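PDB 5JWC: NADH dehydrogenase, putative from Plasmodium falciparum, which oxidises NADH with its bound FAD and probably passes the electrons to ubiquinone, as a type II NADH dehydrogenase of the parasite's respiratory chain. Local coordinates for residues A[310-315]-A[330-335]. Sequence-based numbering, arbitrary orientation.
Sequences KTIPVQ and IGIPSN
The carboxamide of Gln-315 meets the peptide group after Ile-330 edge to edge: its NE2 and CG2 of Ile-312 reach the peptide's oxygen edge, while Val-314 CG1 lies over one face. NE2 gives a nearly straight hydrogen bond of 2.8 Å to O of Ile-330 (172° at the hydrogen), arriving on a lone pair in the carbonyl plane, while the oxygen lies almost within the amide plane. Chi1 of Gln-315 (-59°, CG anti to the carbonyl carbon) sets CG 3.6 Å from Ile-330 O, and the bend at chi2 (-145°) turns the amide in. Bonds from NE2 to Lys-322 O and from Asn-318 to OE1 hold the buried amide against rotation. Ile-312 CG2 sits between two successive oxygens, Ile-330 O and Gly-331 O, 3.7 Å from each. Gly-331, without a side chain and with a positive phi that suits glycine, lets this methyl and Val-314 CG1 close on the backbone. Ile-312 and Ile-332 cross at about a right angle, their CD1 atoms 3.9 Å apart, with Tyr-110 against Ile-332. Within the pyridine nucleotide-disulphide oxidoreductase region, the contact ties the loop after helix 303-309 to that leading from strand 321-323 into strand 337-339, an outermost strand, within this chain, of the mixed sheet containing strand 30-34.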
ATOM      1  N   LYS A 310       4.039  28.153  26.391  1.00 46.95           N
ATOM      2  CA  LYS A 310       3.300  29.096  27.225  1.00 54.35           C
ATOM      3  C   LYS A 310       3.306  28.745  28.708  1.00 51.51           C
ATOM      4  O   LYS A 310       2.880  29.541  29.541  1.00 58.26           O
ATOM      5  CB  LYS A 310       1.874  29.219  26.707  1.00 49.65           C
ATOM      6  CG  LYS A 310       1.858  29.645  25.262  1.00 52.45           C
ATOM      7  CD  LYS A 310       0.476  29.911  24.740  1.00 60.79           C
ATOM      8  CE  LYS A 310       0.564  30.621  23.389  1.00 64.89           C
ATOM      9  NZ  LYS A 310      -0.756  31.102  22.879  1.00 73.95           N
ATOM     10  N   THR A 311       3.819  27.567  29.034  1.00 49.94           N
ATOM     11  CA  THR A 311       3.907  27.125  30.414  1.00 50.65           C
ATOM     12  C   THR A 311       5.303  27.354  30.973  1.00 51.57           C
ATOM     13  O   THR A 311       5.566  27.075  32.141  1.00 50.90           O
ATOM     14  CB  THR A 311       3.546  25.622  30.560  1.00 48.30           C
ATOM     15  OG1 THR A 311       4.658  24.814  30.151  1.00 51.75           O
ATOM     16  CG2 THR A 311       2.323  25.268  29.728  1.00 47.28           C
ATOM     17  N   ILE A 312       6.208  27.836  30.126  1.00 49.05           N
ATOM     18  CA  ILE A 312       7.559  28.186  30.559  1.00 51.16           C
ATOM     19  C   ILE A 312       7.683  29.704  30.557  1.00 50.86           C
ATOM     20  O   ILE A 312       7.671  30.332  29.491  1.00 51.51           O
ATOM     21  CB  ILE A 312       8.638  27.562  29.653  1.00 50.91           C
ATOM     22  CG1 ILE A 312       8.363  26.073  29.435  1.00 46.97           C
ATOM     23  CG2 ILE A 312      10.010  27.750  30.245  1.00 44.48           C
ATOM     24  CD1 ILE A 312       9.294  25.446  28.427  1.00 43.02           C
ATOM     25  N   PRO A 313       7.770  30.302  31.758  1.00 54.35           N
ATOM     26  CA  PRO A 313       7.730  31.768  31.865  1.00 54.36           C
ATOM     27  C   PRO A 313       8.772  32.458  30.989  1.00 50.08           C
ATOM     28  O   PRO A 313       8.392  33.252  30.127  1.00 50.67           O
ATOM     29  CB  PRO A 313       7.981  32.023  33.363  1.00 56.90           C
ATOM     30  CG  PRO A 313       8.562  30.740  33.896  1.00 61.80           C
ATOM     31  CD  PRO A 313       7.959  29.650  33.065  1.00 51.52           C
ATOM     32  N   VAL A 314      10.046  32.130  31.164  1.00 48.22           N
ATOM     33  CA  VAL A 314      11.097  32.698  30.319  1.00 51.79           C
ATOM     34  C   VAL A 314      10.875  32.481  28.802  1.00 56.35           C
ATOM     35  O   VAL A 314      11.319  33.299  27.998  1.00 59.21           O
ATOM     36  CB  VAL A 314      12.486  32.157  30.728  1.00 55.23           C
ATOM     37  CG1 VAL A 314      12.778  30.823  30.065  1.00 54.61           C
ATOM     38  CG2 VAL A 314      13.570  33.171  30.398  1.00 60.92           C
ATOM     39  N   GLN A 315      10.187  31.411  28.397  1.00 51.95           N
ATOM     40  CA  GLN A 315       9.969  31.160  26.966  1.00 53.24           C
ATOM     41  C   GLN A 315       8.545  31.491  26.497  1.00 52.30           C
ATOM     42  O   GLN A 315       8.193  31.229  25.340  1.00 50.35           O
ATOM     43  CB  GLN A 315      10.276  29.688  26.617  1.00 47.77           C
ATOM     44  CG  GLN A 315      11.696  29.226  26.914  1.00 42.71           C
ATOM     45  CD  GLN A 315      12.201  28.224  25.884  1.00 40.31           C
ATOM     46  OE1 GLN A 315      11.872  28.320  24.700  1.00 39.29           O
ATOM     47  NE2 GLN A 315      13.008  27.265  26.328  1.00 39.53           N
ATOM     48  N   ILE A 330      15.469  25.398  27.876  1.00 38.12           N
ATOM     49  CA  ILE A 330      15.799  26.527  28.750  1.00 39.00           C
ATOM     50  C   ILE A 330      14.588  26.934  29.602  1.00 40.43           C
ATOM     51  O   ILE A 330      13.473  27.031  29.095  1.00 40.18           O
ATOM     52  CB  ILE A 330      16.291  27.739  27.912  1.00 37.96           C
ATOM     53  CG1 ILE A 330      17.618  27.411  27.208  1.00 35.11           C
ATOM     54  CG2 ILE A 330      16.427  28.999  28.777  1.00 42.41           C
ATOM     55  CD1 ILE A 330      18.071  28.470  26.186  1.00 35.21           C
ATOM     56  N   GLY A 331      14.805  27.158  30.897  1.00 42.44           N
ATOM     57  CA  GLY A 331      13.727  27.549  31.790  1.00 44.57           C
ATOM     58  C   GLY A 331      13.127  26.374  32.550  1.00 47.60           C
ATOM     59  O   GLY A 331      11.998  26.454  33.039  1.00 48.31           O
ATOM     60  N   ILE A 332      13.878  25.278  32.630  1.00 45.24           N
ATOM     61  CA  ILE A 332      13.456  24.092  33.369  1.00 47.86           C
ATOM     62  C   ILE A 332      14.441  23.842  34.502  1.00 48.29           C
ATOM     63  O   ILE A 332      15.544  23.333  34.270  1.00 45.88           O
ATOM     64  CB  ILE A 332      13.376  22.807  32.484  1.00 45.00           C
ATOM     65  CG1 ILE A 332      12.689  23.067  31.130  1.00 38.86           C
ATOM     66  CG2 ILE A 332      12.696  21.678  33.255  1.00 41.79           C
ATOM     67  CD1 ILE A 332      11.204  23.462  31.212  1.00 44.75           C
ATOM     68  N   PRO A 333      14.040  24.185  35.739  1.00 52.22           N
ATOM     69  CA  PRO A 333      14.925  24.128  36.911  1.00 44.14           C
ATOM     70  C   PRO A 333      15.651  22.793  37.042  1.00 51.21           C
ATOM     71  O   PRO A 333      16.836  22.760  37.407  1.00 49.54           O
ATOM     72  CB  PRO A 333      13.961  24.338  38.085  1.00 50.31           C
ATOM     73  CG  PRO A 333      12.828  25.136  37.497  1.00 51.78           C
ATOM     74  CD  PRO A 333      12.672  24.614  36.090  1.00 49.59           C
ATOM     75  N   SER A 334      14.967  21.698  36.711  1.00 48.18           N
ATOM     76  CA  SER A 334      15.564  20.372  36.878  1.00 48.74           C
ATOM     77  C   SER A 334      16.464  19.929  35.719  1.00 46.03           C
ATOM     78  O   SER A 334      17.115  18.884  35.818  1.00 45.71           O
ATOM     79  CB  SER A 334      14.465  19.325  37.072  1.00 55.16           C
ATOM     80  OG  SER A 334      13.389  19.873  37.805  1.00 64.38           O
ATOM     81  N   ASN A 335      16.521  20.717  34.642  1.00 44.58           N
ATOM     82  CA  ASN A 335      17.365  20.379  33.493  1.00 44.55           C
ATOM     83  C   ASN A 335      17.189  18.940  33.023  1.00 39.06           C
ATOM     84  O   ASN A 335      18.169  18.274  32.664  1.00 41.21           O
ATOM     85  CB  ASN A 335      18.838  20.601  33.812  1.00 44.67           C
ATOM     86  CG  ASN A 335      19.178  22.044  33.989  1.00 49.23           C
ATOM     87  OD1 ASN A 335      18.564  22.917  33.382  1.00 54.84           O
ATOM     88  ND2 ASN A 335      20.160  22.313  34.835  1.00 56.35           N
TER